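Local coordinates for protein 1,3-alpha-isomaltosidase (Kribbella flavida DSM 17836, PDB 5X3I) that hydrolyses the alpha-1,3-glucosidic linkages of the cyclic tetrasaccharide cyclobis-(1-6)-alpha-nigerosyl to give isomaltose, acting as a family 31 glycoside hydrolase inside the cell, at residues Phe226-Trp237 / Tyr273-Phe284. The protein carries 1 engineered substitution. Numbering follows the deposited sequence.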
# COMPACT_ATOMS: atom_id res chain seq x y z
N PHE A 226 -1.99 -1.01 14.83
CA PHE A 226 -1.41 -2.06 15.66
C PHE A 226 0.08 -1.83 15.76
O PHE A 226 0.70 -1.40 14.81
CB PHE A 226 -1.71 -3.46 15.08
CG PHE A 226 -0.73 -4.52 15.54
CD1 PHE A 226 -0.99 -5.25 16.69
CD2 PHE A 226 0.44 -4.76 14.85
CE1 PHE A 226 -0.09 -6.22 17.13
CE2 PHE A 226 1.34 -5.72 15.30
CZ PHE A 226 1.07 -6.44 16.44
N ALA A 227 0.65 -2.13 16.92
CA ALA A 227 2.10 -2.04 17.08
C ALA A 227 2.62 -2.88 18.23
O ALA A 227 1.88 -3.18 19.17
CB ALA A 227 2.51 -0.60 17.28
N HIS A 228 3.90 -3.21 18.16
CA HIS A 228 4.59 -3.83 19.27
C HIS A 228 5.07 -2.74 20.23
O HIS A 228 5.56 -1.70 19.78
CB HIS A 228 5.80 -4.65 18.79
CG HIS A 228 5.45 -5.86 17.99
ND1 HIS A 228 5.37 -7.12 18.54
CD2 HIS A 228 5.16 -6.01 16.67
CE1 HIS A 228 5.04 -7.99 17.60
NE2 HIS A 228 4.91 -7.34 16.46
N VAL A 229 4.94 -2.97 21.53
CA VAL A 229 5.69 -2.16 22.48
C VAL A 229 6.72 -3.09 23.09
O VAL A 229 6.40 -3.94 23.92
CB VAL A 229 4.79 -1.56 23.57
CG1 VAL A 229 5.58 -0.55 24.40
CG2 VAL A 229 3.57 -0.90 22.95
N VAL A 230 7.97 -2.89 22.70
CA VAL A 230 9.00 -3.88 22.98
C VAL A 230 10.19 -3.19 23.60
O VAL A 230 10.66 -2.19 23.08
CB VAL A 230 9.42 -4.63 21.69
CG1 VAL A 230 9.50 -3.67 20.52
CG2 VAL A 230 10.74 -5.34 21.88
N GLY A 231 10.68 -3.75 24.70
CA GLY A 231 11.57 -2.98 25.55
C GLY A 231 12.66 -3.78 26.22
O GLY A 231 12.67 -5.01 26.16
N ALA A 232 13.57 -3.06 26.85
CA ALA A 232 14.85 -3.60 27.29
C ALA A 232 14.74 -4.76 28.28
O ALA A 232 15.45 -5.76 28.14
CB ALA A 232 15.68 -2.49 27.90
N ASP A 233 13.86 -4.64 29.26
CA ASP A 233 13.84 -5.57 30.38
C ASP A 233 12.52 -6.32 30.52
O ASP A 233 12.45 -7.52 30.28
CB ASP A 233 14.14 -4.83 31.69
CG ASP A 233 15.27 -3.82 31.54
OD1 ASP A 233 16.25 -4.12 30.84
OD2 ASP A 233 15.15 -2.72 32.13
N GLY A 234 11.48 -5.59 30.91
CA GLY A 234 10.19 -6.18 31.20
C GLY A 234 9.58 -6.93 30.03
O GLY A 234 9.95 -6.70 28.88
N ASN A 235 8.66 -7.84 30.33
CA ASN A 235 7.91 -8.53 29.29
C ASN A 235 7.22 -7.55 28.35
O ASN A 235 6.54 -6.63 28.79
CB ASN A 235 6.87 -9.47 29.92
CG ASN A 235 7.49 -10.61 30.70
OD1 ASN A 235 8.62 -11.02 30.44
ND2 ASN A 235 6.75 -11.13 31.67
N GLY A 236 7.42 -7.74 27.05
CA GLY A 236 6.86 -6.85 26.05
C GLY A 236 5.38 -7.06 25.86
O GLY A 236 4.78 -7.95 26.46
N TRP A 237 4.78 -6.24 25.00
CA TRP A 237 3.36 -6.32 24.73
C TRP A 237 3.02 -5.64 23.41
O TRP A 237 3.91 -5.15 22.71
CB TRP A 237 2.54 -5.71 25.89
CG TRP A 237 2.89 -4.29 26.23
CD1 TRP A 237 4.01 -3.85 26.87
CD2 TRP A 237 2.10 -3.12 25.97
NE1 TRP A 237 3.98 -2.49 27.00
CE2 TRP A 237 2.82 -2.01 26.47
CE3 TRP A 237 0.86 -2.90 25.36
CZ2 TRP A 237 2.34 -0.71 26.37
CZ3 TRP A 237 0.39 -1.61 25.27
CH2 TRP A 237 1.13 -0.53 25.77
N TYR A 273 -2.13 -7.38 23.83
CA TYR A 273 -1.52 -8.70 23.71
C TYR A 273 -0.24 -8.75 24.53
O TYR A 273 0.55 -7.82 24.48
CB TYR A 273 -1.22 -9.06 22.25
CG TYR A 273 -2.35 -8.74 21.29
CD1 TYR A 273 -3.50 -9.50 21.27
CD2 TYR A 273 -2.24 -7.70 20.39
CE1 TYR A 273 -4.52 -9.22 20.39
CE2 TYR A 273 -3.26 -7.41 19.51
CZ TYR A 273 -4.39 -8.17 19.52
OH TYR A 273 -5.41 -7.88 18.65
N GLU A 274 -0.04 -9.83 25.26
CA GLU A 274 1.14 -9.94 26.12
C GLU A 274 2.02 -11.12 25.75
O GLU A 274 1.52 -12.18 25.40
CB GLU A 274 0.71 -10.04 27.58
CG GLU A 274 -0.39 -9.06 27.95
CD GLU A 274 -0.13 -8.35 29.26
OE1 GLU A 274 -0.42 -7.14 29.35
OE2 GLU A 274 0.36 -9.01 30.20
N GLY A 275 3.33 -10.93 25.79
CA GLY A 275 4.27 -12.02 25.57
C GLY A 275 5.53 -11.53 24.89
O GLY A 275 5.77 -10.33 24.83
N ASP A 276 6.33 -12.46 24.37
CA ASP A 276 7.43 -12.09 23.50
C ASP A 276 6.83 -11.61 22.17
O ASP A 276 5.65 -11.84 21.94
CB ASP A 276 8.43 -13.25 23.31
CG ASP A 276 7.79 -14.51 22.75
OD1 ASP A 276 6.72 -14.46 22.12
OD2 ASP A 276 8.39 -15.58 22.95
N PRO A 277 7.62 -10.93 21.33
CA PRO A 277 7.02 -10.31 20.14
C PRO A 277 6.25 -11.28 19.24
O PRO A 277 5.21 -10.90 18.71
CB PRO A 277 8.23 -9.73 19.41
CG PRO A 277 9.20 -9.45 20.48
CD PRO A 277 9.04 -10.57 21.46
N ALA A 278 6.72 -12.51 19.10
CA ALA A 278 6.01 -13.49 18.28
C ALA A 278 4.65 -13.82 18.88
O ALA A 278 3.66 -13.93 18.16
CB ALA A 278 6.85 -14.76 18.12
N THR A 279 4.60 -13.99 20.20
CA THR A 279 3.34 -14.30 20.87
C THR A 279 2.37 -13.12 20.80
O THR A 279 1.17 -13.30 20.67
CB THR A 279 3.57 -14.70 22.33
OG1 THR A 279 4.42 -15.84 22.38
CG2 THR A 279 2.25 -15.04 23.02
N VAL A 280 2.90 -11.91 20.87
CA VAL A 280 2.09 -10.71 20.67
C VAL A 280 1.49 -10.74 19.26
O VAL A 280 0.29 -10.54 19.08
CB VAL A 280 2.90 -9.43 20.87
CG1 VAL A 280 2.15 -8.23 20.31
CG2 VAL A 280 3.19 -9.21 22.35
N LEU A 281 2.32 -11.02 18.26
CA LEU A 281 1.84 -11.08 16.89
C LEU A 281 0.78 -12.17 16.72
O LEU A 281 -0.21 -11.97 16.03
CB LEU A 281 3.01 -11.29 15.93
CG LEU A 281 2.70 -11.20 14.43
CD1 LEU A 281 1.83 -9.98 14.12
CD2 LEU A 281 4.00 -11.15 13.65
N THR A 282 0.98 -13.31 17.38
CA THR A 282 0.04 -14.42 17.29
C THR A 282 -1.35 -13.99 17.76
O THR A 282 -2.35 -14.31 17.13
CB THR A 282 0.50 -15.63 18.12
OG1 THR A 282 1.75 -16.11 17.62
CG2 THR A 282 -0.53 -16.74 18.07
N GLY A 283 -1.40 -13.25 18.86
CA GLY A 283 -2.65 -12.74 19.36
C GLY A 283 -3.35 -11.84 18.35
O GLY A 283 -4.54 -11.98 18.11
N PHE A 284 -2.60 -10.91 17.77
CA PHE A 284 -3.12 -10.04 16.71
C PHE A 284 -3.66 -10.87 15.54
O PHE A 284 -4.80 -10.70 15.13
CB PHE A 284 -2.02 -9.08 16.25
CG PHE A 284 -2.46 -8.06 15.22
CD1 PHE A 284 -3.63 -7.33 15.39
CD2 PHE A 284 -1.69 -7.80 14.10
CE1 PHE A 284 -4.02 -6.39 14.46
CE2 PHE A 284 -2.07 -6.87 13.17
CZ PHE A 284 -3.23 -6.16 13.35
O HOH W 1 8.60 -10.50 26.18
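F226 and F284 join a beta-hairpin to a helix packed on its sheet. The hairpin, strands 223-230 and 237-241, belongs to a mixed sheet of the galactose mutarotase-like domain of this family 31 enzyme, and helix 277-288 follows the neighbouring strand 267-274. The F226 and F284 rings form an offset stack, with centroids 3.8 Å apart and planes at 4°. F226 holds CG anti to its own N (chi1 158°), which lays the ring flat over F284; Y273 CE2 meets the edge of the F226 ring. A leucine at F226 would probably lose this stack and leave one face of F284 less well covered. The H228 ring lies against the first turn of the helix. Its CE1 lies 3.1 Å from P277 O, which sits in the imidazole plane, and V280 CG1 packs near ND1. H228 NE2 is hydrogen-bonded to S556 O, tying the strand to the TIM-barrel domain. Past the turn, a water bridges G236 N and G275 O. G275 N gives a weak hydrogen bond to G236 O, 3.4 Å long at 173°. W237 and E274 form an antiparallel non-hydrogen-bonded pair, while R158 makes a cation-pi contact with W237 and a salt bridge with E274. V280 CG2 rests 3.7 Å from W237 C.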